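PDB 6NWZ: carbohydrate deacetylase Agd3 from Neosartorya fumigata, which probably removes acetyl groups from the fungal exopolysaccharide galactosaminogalactan, acting as a metal-binding carbohydrate deacetylase required for biofilm formation. Local coordinates for residues I254-L259 against F390-Q395; D608-G613 against N633-P638. All coordinates share one frame; numbering follows the deposited sequence.

Interaction 1 (I254-L259 against F390-Q395); sequences IDDMFL and FTHEEQ. With ZN (zinc ion), chain L; ZN (zinc ion), chain M.
D256 and H392 are two arms of an Asp-His-His zinc site in the deacetylase domain; H388 supplies the third. The set recalls the metal triad of polysaccharide deacetylases. D256 gives OD1 to the zinc ion of chain L at 2.0 Å. H392 gives NE2 to the same ion at 2.4 Å. D256 OD2 stays 3.4 Å from this zinc ion, so the carboxylate binds through one oxygen. The two ligand atoms, D256 OD1 and H392 NE2, lie 3.5 Å apart without a hydrogen bond, and the metal joins them. OD1 comes to the edge of the imidazole, near its plane, while the carboxylate plane stands 82° from the ring. The H392 ring reaches the metal with CG anti to the backbone N (chi1 -165°). E394 OE2 lies at the ring edge, in plane; E394 itself binds another zinc ion with D335.

L259 adds the apolar part of the contact. Its CD1 approaches H392 CD2 at 3.7 Å, obliquely to the ring, and also lies near H392 CB. A type II turn from D256 to L259 brings this leucine round to the histidine. The turn is closed by L259 N to D256 O at 3.1 Å.

D255 points its carboxylate to a second zinc ion, of chain M, with OD2 at 2.4 Å. H546 shares that ion. R491 makes a salt bridge to D255 OD1 and probably helps to hold the carboxylate in place.

The aspartates sit at the end of strand 252-257, which runs parallel between strands 300-304 and 542-546. H392 lies in the loop between strand 384-387 and helix 400-417, and F390 of that loop packs on the helix.

Interaction 2 (D608-G613 against N633-P638); sequences DQCGYG and NTCSRP
C610 and C635 are joined by a disulfide, and this covalent bond carries most of the contact. The SG atoms of C610 and C635 are 2.0 Å apart. The C-S-S-C torsion is 82°, close to a right angle, with right-handed sense. It leaves the CB atoms of C610 and C635 3.7 Å apart. The backbones come close here too, with 5.7 Å between the CA atoms of C610 and C635.

The two cysteines enter the bridge differently. In C610 the sulfur lies beside the backbone N and anti to the carbonyl carbon (chi1 -65°). In C635 it lies anti to the backbone N (chi1 -169°). The C610 sulfur also rests near the main chain on both sides of C635. C610 SG is 4.2 Å from T634 O and 4.0 Å from S636 N. No hydrogen bond crosses between 608-613 and 633-638.

Further out, C610 O accepts a bond from T631 OG1, and the C610 backbone also bonds to T631. R637 CB starts toward 608-613, but the guanidinium leads away along helix 594-607. It forms a salt bridge with E599 and a hydrogen bond with Q606 OE1. D608 follows helix 594-607, and its OD2 makes a salt bridge with R604. D608 OD1 meets the Y612 ring at its edge, in plane.

The bridge joins the segment after helix 594-607 to the loop before strand 639-643. Neither segment forms a regular helix or strand across most of its length. Between these two segments the link is covalent, and it would hold the two loops together unless it is reduced.

From the N terminus, interaction 1 opens at strand 252-257 and closes after 130 intervening residues, in the loop after strand 384-387. The C323-C364 disulfide nests inside that span. Interaction 2 opens only after helix 594-607. It closes a much shorter loop, which holds the hairpin of strands 613-618 and 622-629. The two contacts are thus in series and do not cross. The centres of interactions 1 and 2 lie about 39 Å apart. Interaction 1 joins parts of the deacetylase domain through metal. Interaction 2 ties the loop after helix 594-607 to the loop before strand 639-643, near strand 613-618, which pairs with N-terminal strand 22-31.

Interaction 1 (I254-L259 against F390-Q395)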
loop_
_atom_site.group_PDB
_atom_site.type_symbol
_atom_site.label_atom_id
_atom_site.label_comp_id
_atom_site.label_asym_id
_atom_site.label_seq_id
_atom_site.Cartn_x
_atom_site.Cartn_y
_atom_site.Cartn_z
ATOM N N ILE A 254 7.175 -14.377 4.413
ATOM C CA ILE A 254 7.606 -15.665 3.874
ATOM C C ILE A 254 6.878 -16.752 4.654
ATOM O O ILE A 254 7.231 -17.048 5.802
ATOM C CB ILE A 254 9.124 -15.850 3.962
ATOM C CG1 ILE A 254 9.853 -14.638 3.377
ATOM C CG2 ILE A 254 9.535 -17.128 3.246
ATOM C CD1 ILE A 254 9.518 -14.361 1.938
ATOM N N ASP A 255 5.873 -17.362 4.029
ATOM C CA ASP A 255 5.103 -18.413 4.672
ATOM C C ASP A 255 5.828 -19.754 4.573
ATOM O O ASP A 255 6.755 -19.932 3.777
ATOM C CB ASP A 255 3.715 -18.536 4.038
ATOM C CG ASP A 255 2.865 -17.283 4.205
ATOM O OD1 ASP A 255 3.305 -16.321 4.874
ATOM O OD2 ASP A 255 1.742 -17.267 3.660
ATOM N N ASP A 256 5.397 -20.697 5.415
ATOM C CA ASP A 256 5.763 -22.109 5.307
ATOM C C ASP A 256 7.210 -22.384 5.704
ATOM O O ASP A 256 7.792 -23.380 5.268
ATOM C CB ASP A 256 5.507 -22.647 3.895
ATOM C CG ASP A 256 4.050 -22.571 3.495
ATOM O OD1 ASP A 256 3.234 -22.044 4.280
ATOM O OD2 ASP A 256 3.720 -23.051 2.390
ATOM N N MET A 257 7.809 -21.531 6.534
ATOM C CA MET A 257 9.173 -21.788 6.981
ATOM C C MET A 257 9.226 -23.040 7.849
ATOM O O MET A 257 8.381 -23.246 8.727
ATOM C CB MET A 257 9.734 -20.596 7.750
ATOM C CG MET A 257 11.195 -20.758 8.171
ATOM S SD MET A 257 12.365 -20.955 6.799
ATOM C CE MET A 257 12.079 -19.441 5.889
ATOM N N PHE A 258 10.236 -23.873 7.589
ATOM C CA PHE A 258 10.519 -25.188 8.155
ATOM C C PHE A 258 9.703 -26.287 7.479
ATOM O O PHE A 258 9.935 -27.460 7.765
ATOM C CB PHE A 258 10.306 -25.269 9.680
ATOM C CG PHE A 258 11.327 -24.507 10.478
ATOM C CD1 PHE A 258 12.499 -25.118 10.893
ATOM C CD2 PHE A 258 11.115 -23.179 10.811
ATOM C CE1 PHE A 258 13.439 -24.419 11.625
ATOM C CE2 PHE A 258 12.052 -22.477 11.543
ATOM C CZ PHE A 258 13.213 -23.094 11.951
ATOM N N LEU A 259 8.771 -25.958 6.590
ATOM C CA LEU A 259 8.001 -26.965 5.879
ATOM C C LEU A 259 8.689 -27.354 4.575
ATOM O O LEU A 259 9.577 -26.660 4.074
ATOM C CB LEU A 259 6.588 -26.459 5.573
ATOM C CG LEU A 259 5.619 -26.210 6.729
ATOM C CD1 LEU A 259 4.252 -25.792 6.204
ATOM C CD2 LEU A 259 5.508 -27.441 7.610
ATOM N N PHE A 390 1.089 -24.573 13.855
ATOM C CA PHE A 390 2.097 -25.589 14.139
ATOM C C PHE A 390 2.248 -26.557 12.970
ATOM O O PHE A 390 3.338 -26.703 12.408
ATOM C CB PHE A 390 1.742 -26.330 15.432
ATOM C CG PHE A 390 2.833 -27.235 15.938
ATOM C CD1 PHE A 390 4.058 -26.720 16.329
ATOM C CD2 PHE A 390 2.627 -28.601 16.035
ATOM C CE1 PHE A 390 5.060 -27.555 16.799
ATOM C CE2 PHE A 390 3.624 -29.440 16.504
ATOM C CZ PHE A 390 4.840 -28.917 16.885
ATOM N N THR A 391 1.157 -27.210 12.571
ATOM C CA THR A 391 1.210 -28.261 11.563
ATOM C C THR A 391 0.734 -27.806 10.192
ATOM O O THR A 391 0.734 -28.613 9.255
ATOM C CB THR A 391 0.377 -29.467 12.011
ATOM O OG1 THR A 391 -1.013 -29.207 11.779
ATOM C CG2 THR A 391 0.582 -29.720 13.486
ATOM N N HIS A 392 0.324 -26.544 10.054
ATOM C CA HIS A 392 -0.220 -26.006 8.806
ATOM C C HIS A 392 -1.539 -26.678 8.426
ATOM O O HIS A 392 -1.878 -26.782 7.244
ATOM C CB HIS A 392 0.792 -26.115 7.660
ATOM C CG HIS A 392 0.446 -25.279 6.470
ATOM N ND1 HIS A 392 -0.595 -25.591 5.622
ATOM C CD2 HIS A 392 0.998 -24.140 5.989
ATOM C CE1 HIS A 392 -0.669 -24.681 4.668
ATOM N NE2 HIS A 392 0.287 -23.790 4.868
ATOM N N GLU A 393 -2.298 -27.128 9.425
ATOM C CA GLU A 393 -3.597 -27.735 9.168
ATOM C C GLU A 393 -4.575 -26.693 8.640
ATOM O O GLU A 393 -4.707 -25.605 9.211
ATOM C CB GLU A 393 -4.156 -28.374 10.440
ATOM C CG GLU A 393 -5.555 -28.971 10.273
ATOM C CD GLU A 393 -6.127 -29.506 11.575
ATOM O OE1 GLU A 393 -5.495 -29.299 12.632
ATOM O OE2 GLU A 393 -7.207 -30.134 11.545
ATOM N N GLU A 394 -5.255 -27.030 7.548
ATOM C CA GLU A 394 -6.298 -26.169 7.010
ATOM C C GLU A 394 -7.487 -26.147 7.961
ATOM O O GLU A 394 -7.915 -27.186 8.471
ATOM C CB GLU A 394 -6.724 -26.662 5.629
ATOM C CG GLU A 394 -5.592 -27.314 4.844
ATOM C CD GLU A 394 -5.104 -26.464 3.689
ATOM O OE1 GLU A 394 -5.954 -25.958 2.929
ATOM O OE2 GLU A 394 -3.871 -26.306 3.541
ATOM N N GLN A 395 -8.026 -24.953 8.198
ATOM C CA GLN A 395 -8.986 -24.746 9.273
ATOM C C GLN A 395 -10.379 -24.378 8.780
ATOM O O GLN A 395 -11.227 -24.000 9.595
ATOM C CB GLN A 395 -8.467 -23.670 10.226
ATOM C CG GLN A 395 -7.054 -23.926 10.709
ATOM C CD GLN A 395 -6.537 -22.818 11.592
ATOM O OE1 GLN A 395 -7.270 -21.892 11.936
ATOM N NE2 GLN A 395 -5.263 -22.903 11.966
HETATM ZN ZN ZN L . 1.284 -21.676 4.348
HETATM ZN ZN ZN M . 0.561 -18.898 2.275
#

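Interaction 2 (D608-G613 against N633-P638)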
loop_
_atom_site.group_PDB
_atom_site.type_symbol
_atom_site.label_atom_id
_atom_site.label_comp_id
_atom_site.label_asym_id
_atom_site.label_seq_id
_atom_site.Cartn_x
_atom_site.Cartn_y
_atom_site.Cartn_z
ATOM N N ASP A 608 -10.217 7.879 11.535
ATOM C CA ASP A 608 -11.130 8.268 10.465
ATOM C C ASP A 608 -12.567 8.390 10.956
ATOM O O ASP A 608 -13.395 8.994 10.268
ATOM C CB ASP A 608 -11.056 7.265 9.309
ATOM C CG ASP A 608 -9.788 7.409 8.478
ATOM O OD1 ASP A 608 -8.994 8.345 8.726
ATOM O OD2 ASP A 608 -9.587 6.578 7.567
ATOM N N GLN A 609 -12.879 7.831 12.123
ATOM C CA GLN A 609 -14.208 7.950 12.708
ATOM C C GLN A 609 -14.370 9.190 13.577
ATOM O O GLN A 609 -15.487 9.469 14.025
ATOM C CB GLN A 609 -14.535 6.707 13.547
ATOM C CG GLN A 609 -14.178 5.383 12.886
ATOM C CD GLN A 609 -14.919 5.151 11.585
ATOM O OE1 GLN A 609 -16.050 5.608 11.407
ATOM N NE2 GLN A 609 -14.283 4.439 10.663
ATOM N N CYS A 610 -13.294 9.934 13.833
ATOM C CA CYS A 610 -13.367 11.126 14.666
ATOM C C CYS A 610 -13.765 12.375 13.893
ATOM O O CYS A 610 -14.120 13.383 14.516
ATOM C CB CYS A 610 -12.021 11.378 15.355
ATOM S SG CYS A 610 -11.515 10.122 16.558
ATOM N N GLY A 611 -13.712 12.342 12.565
ATOM C CA GLY A 611 -13.981 13.532 11.784
ATOM C C GLY A 611 -12.987 14.644 12.058
ATOM O O GLY A 611 -13.377 15.763 12.402
ATOM N N TYR A 612 -11.699 14.350 11.915
ATOM C CA TYR A 612 -10.677 15.357 12.152
ATOM C C TYR A 612 -10.591 16.317 10.973
ATOM O O TYR A 612 -10.907 15.967 9.832
ATOM C CB TYR A 612 -9.313 14.708 12.402
ATOM C CG TYR A 612 -8.757 13.927 11.233
ATOM C CD1 TYR A 612 -8.029 14.555 10.230
ATOM C CD2 TYR A 612 -8.948 12.557 11.140
ATOM C CE1 TYR A 612 -7.520 13.845 9.166
ATOM C CE2 TYR A 612 -8.440 11.837 10.079
ATOM C CZ TYR A 612 -7.728 12.484 9.096
ATOM O OH TYR A 612 -7.224 11.765 8.038
ATOM N N GLY A 613 -10.156 17.537 11.262
ATOM C CA GLY A 613 -10.001 18.541 10.228
ATOM C C GLY A 613 -8.905 19.520 10.587
ATOM O O GLY A 613 -8.503 19.644 11.750
ATOM N N ASN A 633 -13.354 17.971 19.546
ATOM C CA ASN A 633 -11.911 18.165 19.728
ATOM C C ASN A 633 -11.284 17.030 20.536
ATOM O O ASN A 633 -10.312 17.228 21.273
ATOM C CB ASN A 633 -11.609 19.524 20.364
ATOM C CG ASN A 633 -11.946 20.684 19.444
ATOM O OD1 ASN A 633 -11.852 20.569 18.222
ATOM N ND2 ASN A 633 -12.346 21.806 20.028
ATOM N N THR A 634 -11.840 15.829 20.391
ATOM C CA THR A 634 -11.323 14.626 21.024
ATOM C C THR A 634 -11.229 13.517 19.991
ATOM O O THR A 634 -12.034 13.445 19.058
ATOM C CB THR A 634 -12.212 14.146 22.178
ATOM O OG1 THR A 634 -13.537 13.902 21.687
ATOM C CG2 THR A 634 -12.264 15.177 23.291
ATOM N N CYS A 635 -10.243 12.645 20.176
ATOM C CA CYS A 635 -10.106 11.466 19.337
ATOM C C CYS A 635 -9.291 10.427 20.089
ATOM O O CYS A 635 -8.317 10.767 20.765
ATOM C CB CYS A 635 -9.438 11.795 17.999
ATOM S SG CYS A 635 -9.519 10.438 16.807
ATOM N N SER A 636 -9.708 9.163 19.970
ATOM C CA SER A 636 -8.966 8.072 20.594
ATOM C C SER A 636 -7.528 8.021 20.093
ATOM O O SER A 636 -6.608 7.704 20.856
ATOM C CB SER A 636 -9.675 6.742 20.325
ATOM O OG SER A 636 -8.794 5.643 20.495
ATOM N N ARG A 637 -7.315 8.339 18.824
ATOM C CA ARG A 637 -6.018 8.273 18.175
ATOM C C ARG A 637 -5.483 9.667 17.876
ATOM O O ARG A 637 -6.252 10.627 17.751
ATOM C CB ARG A 637 -6.121 7.478 16.867
ATOM C CG ARG A 637 -6.616 6.058 17.041
ATOM C CD ARG A 637 -5.527 5.175 17.607
ATOM N NE ARG A 637 -5.942 3.780 17.679
ATOM C CZ ARG A 637 -5.130 2.782 18.005
ATOM N NH1 ARG A 637 -3.859 3.031 18.286
ATOM N NH2 ARG A 637 -5.587 1.539 18.050
ATOM N N PRO A 638 -4.167 9.818 17.755
ATOM C CA PRO A 638 -3.617 11.114 17.348
ATOM C C PRO A 638 -3.893 11.392 15.879
ATOM O O PRO A 638 -3.999 10.480 15.055
ATOM C CB PRO A 638 -2.116 10.965 17.617
ATOM C CG PRO A 638 -1.869 9.508 17.513
ATOM C CD PRO A 638 -3.104 8.843 18.055
#